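Local coordinates for protein chloramphenicol acetyltransferase (PDB 2I9D) that probably transfers an acetyl group to a hydroxyl of chloramphenicol, at residues Pro106-Phe111 against Tyr115-Leu120; Phe52-Leu57 against Leu120-Ile125; Ala63-Pro68 against Tyr83-Met88. All blocks are in the same frame, centred on the assembly; numbering follows the deposited sequence.

Interaction 1 holds the start of helix 111-124 to the loop that leads into it, interaction 2 joins that helix to helix 52-66, and interaction 3 ties the far end of helix 52-66 to the chain entering strand 87-93. Interactions 1 and 2 share Leu120, and their centres lie about 8 Å apart; Leu54 CD2 packs on Ala118 CB at 3.5 Å. The centre of interaction 3 is about 18 Å from that of interaction 2 and about 14 Å from that of interaction 1. Tyr107 joins interactions 1 and 3: its backbone N lies 2.7 Å from Asp87 OD1, and its ring carbon CG sits 3.5 Å from Asn65 ND2. All three lie away from the predicted catalytic His197.

Interaction 1 of 3, residues Pro106-Phe111 against Tyr115-Leu120; sequences PYHNDF and YQEARL
Tyr115 N donates to Phe111 O over 2.6 Å with an N-H...O angle of 165°, a first-turn bond of helix 111-124, where the chain arriving from strand 100-105 turns into the helix. Asp110 is the N-cap of this helix: its side chain caps a backbone N in the first turn, and OD2 also bonds to Thr113 OG1. One turn apart, Phe111 and Tyr115 lie side by side and point the same way. In both, CG stands anti to the backbone N, which sends the two rings off the same side of the helix. Tyr115 CB sits over one face of the Phe111 ring, 4.2 Å from its centroid, a CH-pi contact. The rings themselves meet obliquely, with centroids 5.7 Å apart and planes at 48°, and CZ of Phe111 approaches CD1 of Tyr115 to 3.6 Å. Beyond this pair, Phe111 meets His55 and Tyr58 of helix 52-66, and the Tyr115 hydroxyl bonds to the backbone N of Ser51 just before that helix. On another side of the helix, Glu117 touches both the His108 ring and Pro106. Its CB meets the imidazole edge, where NE2 is buried without a polar partner in the model. The Glu117 chain then bends at chi2 (-90°) and crosses Pro106, bringing OE1 to 3.4 Å from the ring carbon CG.

Interaction 2 of 3, residues Phe52-Leu57 against Leu120-Ile125; sequences FFLHYL and LIIDAI
Leu54 and Ile122 meet across two helices, 52-66 and 111-124, that come close where helix 52-66 begins and helix 111-124 approaches its end; both belong to the alpha/beta fold of the chloramphenicol acetyltransferase family. The contact is wholly apolar and small, burying 78 Å² in all, and no hydrogen bond crosses it. The nearest alpha carbons, those of Leu54 and Ile122, are still 10.3 Å apart, so the backbones stay well separated and side chains alone span the distance.

The aliphatic part is a tip-to-tip meeting: Leu54 and Ile122 reach toward each other, and CD2 of the leucine comes to 4.1 Å from CD1 of the isoleucine. The long branch of Ile122 makes this approach. Its CG1 stands anti to the carbonyl carbon (chi1 -77°), and with chi2 extended at 165° it carries CD1 out to helix 52-66, while CG2 lies beside its own carbonyl carbon and takes no part.

The aromatic part is an edge contact. The same methyl of Ile122 lies near the plane of the Phe53 ring, beside its rim instead of over a face, and is therefore bordered by a leucine methyl and a phenylalanine edge.

The surroundings fasten both helices to the mixed sheet. Ile122 also touches Phe105 of strand 100-105, Phe53 packs on Ser90 and Ile92 of strand 87-93, and Ile125, just past the helix, rests on Ile92 as well. Of the two approaches made by CD1 of Ile122, the one to the aromatic rim is the longer, ending at Phe53 CE2 at 4.3 Å.

Interaction 3 of 3, residues Ala63-Pro68 against Tyr83-Met88; sequences AANEIP and YDTIDM
Asn65, in the last turn of helix 52-66, grips the backbone of Ile86 just ahead of strand 87-93 and brings the end of the helix against the chain entering the mixed sheet. Before it in sequence, Ala64 aims its methyl at the 83-88 segment and is partly covered by it, though it comes no nearer than 4.6 Å. Asn65 then makes the main contact. Its CG stands anti to the carbonyl carbon (chi1 -84°), and the amide swings out to meet both polar backbone atoms of one residue. OD1 accepts from Ile86 N at 2.9 Å, with the donor tilted 23° from the plane of the side-chain carbonyl. ND2 gives a nearly straight bond, 171° at the hydrogen, to Ile86 O, which lies close to the amide plane. The CB of Ile86 packs near both amide atoms, and Thr85 CA sits 3.6 Å from OD1. ND2 also donates to Leu61 O, one turn back in the same helix, while the backbone O of Asn65 accepts from Arg71. A leucine in its place would probably leave Ile86 N and O without these mates and the chain leading into strand 87-93 freer to shift. Because OD1 can only accept and ND2 can only donate, the paired bonds fix which way round the amide sits, and they satisfy both backbone groups of a buried residue through one side chain instead of strand pairing.

Interaction 1 of 3, residues Pro106-Phe111 against Tyr115-Leu120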
loop_
_atom_site.group_PDB
_atom_site.type_symbol
_atom_site.label_atom_id
_atom_site.label_comp_id
_atom_site.label_asym_id
_atom_site.label_seq_id
_atom_site.Cartn_x
_atom_site.Cartn_y
_atom_site.Cartn_z
ATOM N N PRO A 106 -27.003 -7.262 3.905
ATOM C CA PRO A 106 -27.248 -6.873 5.306
ATOM C C PRO A 106 -26.487 -7.763 6.279
ATOM O O PRO A 106 -26.360 -8.970 6.054
ATOM C CB PRO A 106 -28.771 -7.065 5.472
ATOM C CG PRO A 106 -29.117 -8.175 4.468
ATOM C CD PRO A 106 -28.175 -7.905 3.277
ATOM N N TYR A 107 -25.971 -7.169 7.341
ATOM C CA TYR A 107 -25.424 -7.961 8.428
ATOM C C TYR A 107 -26.511 -8.706 9.259
ATOM O O TYR A 107 -27.552 -8.146 9.605
ATOM C CB TYR A 107 -24.552 -7.089 9.326
ATOM C CG TYR A 107 -23.937 -7.827 10.490
ATOM C CD1 TYR A 107 -23.042 -8.889 10.290
ATOM C CD2 TYR A 107 -24.237 -7.455 11.794
ATOM C CE1 TYR A 107 -22.479 -9.548 11.357
ATOM C CE2 TYR A 107 -23.672 -8.108 12.872
ATOM C CZ TYR A 107 -22.810 -9.149 12.654
ATOM O OH TYR A 107 -22.273 -9.789 13.751
ATOM N N HIS A 108 -26.250 -9.975 9.559
ATOM C CA HIS A 108 -27.028 -10.720 10.548
ATOM C C HIS A 108 -26.033 -11.366 11.504
ATOM O O HIS A 108 -25.014 -11.910 11.052
ATOM C CB HIS A 108 -27.886 -11.808 9.879
ATOM C CG HIS A 108 -28.879 -11.276 8.891
ATOM N ND1 HIS A 108 -29.956 -10.496 9.261
ATOM C CD2 HIS A 108 -28.963 -11.417 7.544
ATOM C CE1 HIS A 108 -30.653 -10.169 8.185
ATOM N NE2 HIS A 108 -30.075 -10.718 7.131
ATOM N N ASN A 109 -26.316 -11.321 12.809
ATOM C CA ASN A 109 -25.407 -11.910 13.816
ATOM C C ASN A 109 -25.331 -13.450 13.756
ATOM O O ASN A 109 -24.380 -14.065 14.263
ATOM C CB ASN A 109 -25.725 -11.393 15.225
ATOM C CG ASN A 109 -24.665 -11.792 16.275
ATOM O OD1 ASN A 109 -23.616 -12.392 15.961
ATOM N ND2 ASN A 109 -24.947 -11.450 17.544
ATOM N N ASP A 110 -26.312 -14.057 13.100
ATOM C CA ASP A 110 -26.324 -15.498 12.887
ATOM C C ASP A 110 -25.825 -15.825 11.471
ATOM O O ASP A 110 -26.448 -15.433 10.478
ATOM C CB ASP A 110 -27.744 -16.047 13.138
ATOM C CG ASP A 110 -27.950 -17.442 12.566
ATOM O OD1 ASP A 110 -27.134 -18.344 12.870
ATOM O OD2 ASP A 110 -28.921 -17.639 11.801
ATOM N N PHE A 111 -24.712 -16.546 11.377
ATOM C CA PHE A 111 -24.127 -16.852 10.069
ATOM C C PHE A 111 -25.085 -17.461 9.037
ATOM O O PHE A 111 -25.086 -17.040 7.886
ATOM C CB PHE A 111 -22.863 -17.719 10.183
ATOM C CG PHE A 111 -22.295 -18.113 8.850
ATOM C CD1 PHE A 111 -21.601 -17.190 8.081
ATOM C CD2 PHE A 111 -22.498 -19.394 8.339
ATOM C CE1 PHE A 111 -21.079 -17.542 6.845
ATOM C CE2 PHE A 111 -21.988 -19.762 7.084
ATOM C CZ PHE A 111 -21.273 -18.838 6.346
ATOM N N TYR A 115 -25.759 -15.961 5.584
ATOM C CA TYR A 115 -25.392 -16.772 4.440
ATOM C C TYR A 115 -26.528 -16.895 3.421
ATOM O O TYR A 115 -26.324 -16.677 2.212
ATOM C CB TYR A 115 -24.894 -18.172 4.841
ATOM C CG TYR A 115 -24.397 -18.899 3.617
ATOM C CD1 TYR A 115 -23.066 -18.768 3.206
ATOM C CD2 TYR A 115 -25.277 -19.647 2.803
ATOM C CE1 TYR A 115 -22.614 -19.375 2.049
ATOM C CE2 TYR A 115 -24.823 -20.274 1.628
ATOM C CZ TYR A 115 -23.486 -20.127 1.266
ATOM O OH TYR A 115 -22.999 -20.717 0.120
ATOM N N GLN A 116 -27.718 -17.258 3.908
ATOM C CA GLN A 116 -28.831 -17.565 3.013
ATOM C C GLN A 116 -29.420 -16.291 2.396
ATOM O O GLN A 116 -29.788 -16.303 1.221
ATOM C CB GLN A 116 -29.865 -18.524 3.663
ATOM C CG GLN A 116 -31.058 -17.905 4.400
ATOM C CD GLN A 116 -31.944 -18.971 5.110
ATOM O OE1 GLN A 116 -32.077 -20.121 4.636
ATOM N NE2 GLN A 116 -32.548 -18.585 6.248
ATOM N N GLU A 117 -29.474 -15.194 3.155
ATOM C CA GLU A 117 -29.831 -13.905 2.537
ATOM C C GLU A 117 -28.801 -13.462 1.495
ATOM O O GLU A 117 -29.189 -12.975 0.434
ATOM C CB GLU A 117 -30.086 -12.797 3.560
ATOM C CG GLU A 117 -31.517 -12.212 3.491
ATOM C CD GLU A 117 -31.653 -10.999 2.528
ATOM O OE1 GLU A 117 -31.756 -9.840 3.028
ATOM O OE2 GLU A 117 -31.671 -11.200 1.279
ATOM N N ALA A 118 -27.511 -13.666 1.788
ATOM C CA ALA A 118 -26.422 -13.383 0.827
ATOM C C ALA A 118 -26.602 -14.105 -0.488
ATOM O O ALA A 118 -26.464 -13.512 -1.555
ATOM C CB ALA A 118 -25.030 -13.709 1.423
ATOM N N ARG A 119 -26.925 -15.387 -0.389
ATOM C CA ARG A 119 -27.078 -16.269 -1.538
ATOM C C ARG A 119 -28.230 -15.841 -2.440
ATOM O O ARG A 119 -28.092 -15.817 -3.661
ATOM C CB ARG A 119 -27.258 -17.713 -1.050
ATOM C CG ARG A 119 -26.772 -18.784 -2.017
ATOM C CD ARG A 119 -27.971 -19.484 -2.666
ATOM N NE ARG A 119 -27.648 -20.855 -3.088
ATOM C CZ ARG A 119 -27.726 -21.931 -2.298
ATOM N NH1 ARG A 119 -28.124 -21.818 -1.023
ATOM N NH2 ARG A 119 -27.401 -23.126 -2.783
ATOM N N LEU A 120 -29.351 -15.478 -1.828
ATOM C CA LEU A 120 -30.515 -14.991 -2.554
ATOM C C LEU A 120 -30.205 -13.681 -3.292
ATOM O O LEU A 120 -30.610 -13.515 -4.452
ATOM C CB LEU A 120 -31.713 -14.805 -1.591
ATOM C CG LEU A 120 -32.181 -16.065 -0.824
ATOM C CD1 LEU A 120 -33.079 -15.732 0.394
ATOM C CD2 LEU A 120 -32.837 -17.143 -1.753
#

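Interaction 2 of 3, residues Phe52-Leu57 against Leu120-Ile125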
loop_
_atom_site.group_PDB
_atom_site.type_symbol
_atom_site.label_atom_id
_atom_site.label_comp_id
_atom_site.label_asym_id
_atom_site.label_seq_id
_atom_site.Cartn_x
_atom_site.Cartn_y
_atom_site.Cartn_z
ATOM N N PHE A 52 -17.055 -20.007 -0.244
ATOM C CA PHE A 52 -16.005 -19.581 0.682
ATOM C C PHE A 52 -15.977 -18.032 0.791
ATOM O O PHE A 52 -15.772 -17.464 1.879
ATOM C CB PHE A 52 -14.667 -20.150 0.218
ATOM C CG PHE A 52 -13.473 -19.670 1.018
ATOM C CD1 PHE A 52 -13.407 -19.867 2.392
ATOM C CD2 PHE A 52 -12.404 -19.041 0.382
ATOM C CE1 PHE A 52 -12.305 -19.417 3.134
ATOM C CE2 PHE A 52 -11.291 -18.604 1.121
ATOM C CZ PHE A 52 -11.254 -18.803 2.497
ATOM N N PHE A 53 -16.226 -17.369 -0.340
ATOM C CA PHE A 53 -16.394 -15.902 -0.412
ATOM C C PHE A 53 -17.327 -15.319 0.677
ATOM O O PHE A 53 -16.992 -14.345 1.351
ATOM C CB PHE A 53 -16.841 -15.488 -1.832
ATOM C CG PHE A 53 -17.301 -14.068 -1.926
ATOM C CD1 PHE A 53 -16.373 -13.006 -1.889
ATOM C CD2 PHE A 53 -18.660 -13.768 -2.020
ATOM C CE1 PHE A 53 -16.802 -11.675 -1.963
ATOM C CE2 PHE A 53 -19.091 -12.441 -2.109
ATOM C CZ PHE A 53 -18.156 -11.391 -2.069
ATOM N N LEU A 54 -18.486 -15.945 0.868
ATOM C CA LEU A 54 -19.446 -15.507 1.865
ATOM C C LEU A 54 -18.992 -15.795 3.285
ATOM O O LEU A 54 -19.382 -15.076 4.218
ATOM C CB LEU A 54 -20.851 -16.096 1.584
ATOM C CG LEU A 54 -21.504 -15.535 0.305
ATOM C CD1 LEU A 54 -22.783 -16.302 -0.058
ATOM C CD2 LEU A 54 -21.744 -14.020 0.414
ATOM N N HIS A 55 -18.161 -16.823 3.455
ATOM C CA HIS A 55 -17.561 -17.096 4.767
ATOM C C HIS A 55 -16.596 -15.993 5.220
ATOM O O HIS A 55 -16.671 -15.548 6.348
ATOM C CB HIS A 55 -16.862 -18.461 4.792
ATOM C CG HIS A 55 -17.779 -19.609 5.063
ATOM N ND1 HIS A 55 -17.756 -20.320 6.252
ATOM C CD2 HIS A 55 -18.744 -20.180 4.299
ATOM C CE1 HIS A 55 -18.668 -21.275 6.206
ATOM N NE2 HIS A 55 -19.280 -21.210 5.034
ATOM N N TYR A 56 -15.682 -15.558 4.353
ATOM C CA TYR A 56 -14.793 -14.460 4.741
ATOM C C TYR A 56 -15.449 -13.086 4.678
ATOM O O TYR A 56 -15.079 -12.196 5.442
ATOM C CB TYR A 56 -13.413 -14.512 4.058
ATOM C CG TYR A 56 -13.338 -14.287 2.561
ATOM C CD1 TYR A 56 -13.544 -13.005 1.992
ATOM C CD2 TYR A 56 -12.974 -15.331 1.715
ATOM C CE1 TYR A 56 -13.429 -12.805 0.601
ATOM C CE2 TYR A 56 -12.854 -15.138 0.329
ATOM C CZ TYR A 56 -13.072 -13.884 -0.210
ATOM O OH TYR A 56 -12.948 -13.721 -1.566
ATOM N N LEU A 57 -16.462 -12.945 3.821
ATOM C CA LEU A 57 -17.233 -11.711 3.769
ATOM C C LEU A 57 -17.934 -11.499 5.112
ATOM O O LEU A 57 -17.923 -10.386 5.683
ATOM C CB LEU A 57 -18.233 -11.728 2.602
ATOM C CG LEU A 57 -18.829 -10.372 2.190
ATOM C CD1 LEU A 57 -17.742 -9.527 1.515
ATOM C CD2 LEU A 57 -20.045 -10.523 1.228
ATOM N N LEU A 120 -29.351 -15.478 -1.828
ATOM C CA LEU A 120 -30.515 -14.991 -2.554
ATOM C C LEU A 120 -30.205 -13.681 -3.292
ATOM O O LEU A 120 -30.610 -13.515 -4.452
ATOM C CB LEU A 120 -31.713 -14.805 -1.591
ATOM C CG LEU A 120 -32.181 -16.065 -0.824
ATOM C CD1 LEU A 120 -33.079 -15.732 0.394
ATOM C CD2 LEU A 120 -32.837 -17.143 -1.753
ATOM N N ILE A 121 -29.509 -12.759 -2.620
ATOM C CA ILE A 121 -29.052 -11.512 -3.237
ATOM C C ILE A 121 -28.176 -11.784 -4.469
ATOM O O ILE A 121 -28.395 -11.188 -5.531
ATOM C CB ILE A 121 -28.332 -10.570 -2.219
ATOM C CG1 ILE A 121 -29.341 -9.928 -1.264
ATOM C CG2 ILE A 121 -27.570 -9.451 -2.927
ATOM C CD1 ILE A 121 -28.761 -9.591 0.101
ATOM N N ILE A 122 -27.205 -12.692 -4.339
ATOM C CA ILE A 122 -26.313 -13.034 -5.459
ATOM C C ILE A 122 -27.024 -13.696 -6.654
ATOM O O ILE A 122 -26.707 -13.394 -7.821
ATOM C CB ILE A 122 -25.092 -13.866 -4.987
ATOM C CG1 ILE A 122 -24.075 -12.932 -4.323
ATOM C CG2 ILE A 122 -24.423 -14.641 -6.161
ATOM C CD1 ILE A 122 -23.026 -13.652 -3.510
ATOM N N ASP A 123 -27.955 -14.609 -6.353
ATOM C CA ASP A 123 -28.819 -15.204 -7.381
ATOM C C ASP A 123 -29.684 -14.162 -8.109
ATOM O O ASP A 123 -29.917 -14.292 -9.310
ATOM C CB ASP A 123 -29.703 -16.329 -6.794
ATOM C CG ASP A 123 -28.890 -17.568 -6.383
ATOM O OD1 ASP A 123 -27.791 -17.811 -6.977
ATOM O OD2 ASP A 123 -29.359 -18.295 -5.457
ATOM N N ALA A 124 -30.142 -13.140 -7.383
ATOM C CA ALA A 124 -30.936 -12.048 -7.981
ATOM C C ALA A 124 -30.123 -10.974 -8.748
ATOM O O ALA A 124 -30.711 -10.117 -9.422
ATOM C CB ALA A 124 -31.809 -11.377 -6.913
ATOM N N ILE A 125 -28.792 -11.011 -8.653
ATOM C CA ILE A 125 -27.962 -10.024 -9.335
ATOM C C ILE A 125 -28.285 -9.891 -10.840
ATOM O O ILE A 125 -28.367 -10.895 -11.555
ATOM C CB ILE A 125 -26.455 -10.265 -9.073
ATOM C CG1 ILE A 125 -26.066 -9.582 -7.770
ATOM C CG2 ILE A 125 -25.593 -9.708 -10.198
ATOM C CD1 ILE A 125 -24.618 -9.357 -7.627
#

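Interaction 3 of 3, residues Ala63-Pro68 against Tyr83-Met88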
loop_
_atom_site.group_PDB
_atom_site.type_symbol
_atom_site.label_atom_id
_atom_site.label_comp_id
_atom_site.label_asym_id
_atom_site.label_seq_id
_atom_site.Cartn_x
_atom_site.Cartn_y
_atom_site.Cartn_z
ATOM N N ALA A 63 -16.544 -8.552 12.227
ATOM C CA ALA A 63 -15.485 -7.817 12.946
ATOM C C ALA A 63 -15.700 -6.294 12.979
ATOM O O ALA A 63 -15.411 -5.634 13.982
ATOM C CB ALA A 63 -14.109 -8.165 12.380
ATOM N N ALA A 64 -16.229 -5.745 11.885
ATOM C CA ALA A 64 -16.462 -4.298 11.758
ATOM C C ALA A 64 -17.627 -3.869 12.654
ATOM O O ALA A 64 -17.634 -2.774 13.237
ATOM C CB ALA A 64 -16.743 -3.934 10.308
ATOM N N ASN A 65 -18.620 -4.741 12.743
ATOM C CA ASN A 65 -19.732 -4.520 13.641
ATOM C C ASN A 65 -19.313 -4.650 15.098
ATOM O O ASN A 65 -19.729 -3.823 15.928
ATOM C CB ASN A 65 -20.874 -5.457 13.289
ATOM C CG ASN A 65 -21.730 -4.903 12.173
ATOM O OD1 ASN A 65 -22.556 -4.030 12.407
ATOM N ND2 ASN A 65 -21.523 -5.390 10.953
ATOM N N GLU A 66 -18.437 -5.625 15.389
ATOM C CA GLU A 66 -18.069 -5.937 16.783
ATOM C C GLU A 66 -17.036 -5.032 17.424
ATOM O O GLU A 66 -16.952 -4.995 18.643
ATOM C CB GLU A 66 -17.710 -7.417 16.976
ATOM C CG GLU A 66 -18.927 -8.322 16.883
ATOM C CD GLU A 66 -18.628 -9.798 17.171
ATOM O OE1 GLU A 66 -17.471 -10.138 17.504
ATOM O OE2 GLU A 66 -19.565 -10.620 17.067
ATOM N N ILE A 67 -16.293 -4.281 16.608
ATOM C CA ILE A 67 -15.309 -3.318 17.101
ATOM C C ILE A 67 -15.837 -1.918 16.794
ATOM O O ILE A 67 -15.834 -1.502 15.634
ATOM C CB ILE A 67 -13.891 -3.560 16.475
ATOM C CG1 ILE A 67 -13.431 -4.992 16.748
ATOM C CG2 ILE A 67 -12.856 -2.596 17.029
ATOM C CD1 ILE A 67 -12.352 -5.497 15.804
ATOM N N PRO A 68 -16.302 -1.181 17.824
ATOM C CA PRO A 68 -17.116 0.008 17.552
ATOM C C PRO A 68 -16.385 1.134 16.829
ATOM O O PRO A 68 -17.027 1.993 16.238
ATOM C CB PRO A 68 -17.583 0.464 18.957
ATOM C CG PRO A 68 -16.613 -0.097 19.896
ATOM C CD PRO A 68 -16.087 -1.381 19.277
ATOM N N TYR A 83 -22.760 4.528 13.702
ATOM C CA TYR A 83 -23.897 3.705 13.247
ATOM C C TYR A 83 -24.128 2.491 14.162
ATOM O O TYR A 83 -23.172 1.879 14.620
ATOM C CB TYR A 83 -23.704 3.248 11.781
ATOM C CG TYR A 83 -23.962 4.336 10.750
ATOM C CD1 TYR A 83 -25.204 4.455 10.104
ATOM C CD2 TYR A 83 -22.978 5.265 10.442
ATOM C CE1 TYR A 83 -25.430 5.493 9.141
ATOM C CE2 TYR A 83 -23.196 6.286 9.512
ATOM C CZ TYR A 83 -24.412 6.404 8.867
ATOM O OH TYR A 83 -24.583 7.442 7.959
ATOM N N ASP A 84 -25.387 2.139 14.426
ATOM C CA ASP A 84 -25.696 0.965 15.242
ATOM C C ASP A 84 -25.140 -0.253 14.534
ATOM O O ASP A 84 -24.552 -1.124 15.158
ATOM C CB ASP A 84 -27.216 0.740 15.386
ATOM C CG ASP A 84 -27.931 1.795 16.279
ATOM O OD1 ASP A 84 -27.328 2.831 16.671
ATOM O OD2 ASP A 84 -29.140 1.559 16.575
ATOM N N THR A 85 -25.361 -0.310 13.223
ATOM C CA THR A 85 -25.087 -1.503 12.432
ATOM C C THR A 85 -24.421 -1.113 11.093
ATOM O O THR A 85 -24.738 -0.068 10.497
ATOM C CB THR A 85 -26.398 -2.325 12.220
ATOM O OG1 THR A 85 -26.798 -2.872 13.476
ATOM C CG2 THR A 85 -26.226 -3.464 11.250
ATOM N N ILE A 86 -23.509 -1.979 10.653
ATOM C CA ILE A 86 -22.741 -1.808 9.429
ATOM C C ILE A 86 -23.090 -2.944 8.474
ATOM O O ILE A 86 -23.032 -4.122 8.844
ATOM C CB ILE A 86 -21.207 -1.792 9.741
ATOM C CG1 ILE A 86 -20.866 -0.646 10.699
ATOM C CG2 ILE A 86 -20.357 -1.712 8.454
ATOM C CD1 ILE A 86 -21.326 0.750 10.244
ATOM N N ASP A 87 -23.489 -2.586 7.263
ATOM C CA ASP A 87 -23.712 -3.572 6.222
ATOM C C ASP A 87 -22.583 -3.584 5.188
ATOM O O ASP A 87 -21.640 -2.784 5.262
ATOM C CB ASP A 87 -25.059 -3.359 5.546
ATOM C CG ASP A 87 -26.231 -3.540 6.504
ATOM O OD1 ASP A 87 -26.204 -4.447 7.375
ATOM O OD2 ASP A 87 -27.196 -2.773 6.370
HETATM N N MSE A 88 -22.681 -4.523 4.253
HETATM C CA MSE A 88 -21.622 -4.781 3.294
HETATM C C MSE A 88 -22.029 -4.353 1.889
HETATM O O MSE A 88 -23.114 -4.693 1.421
HETATM C CB MSE A 88 -21.263 -6.285 3.282
HETATM C CG MSE A 88 -20.264 -6.706 2.199
HETATM SE SE MSE A 88 -18.433 -5.927 2.462
HETATM C CE MSE A 88 -17.837 -7.016 4.020
#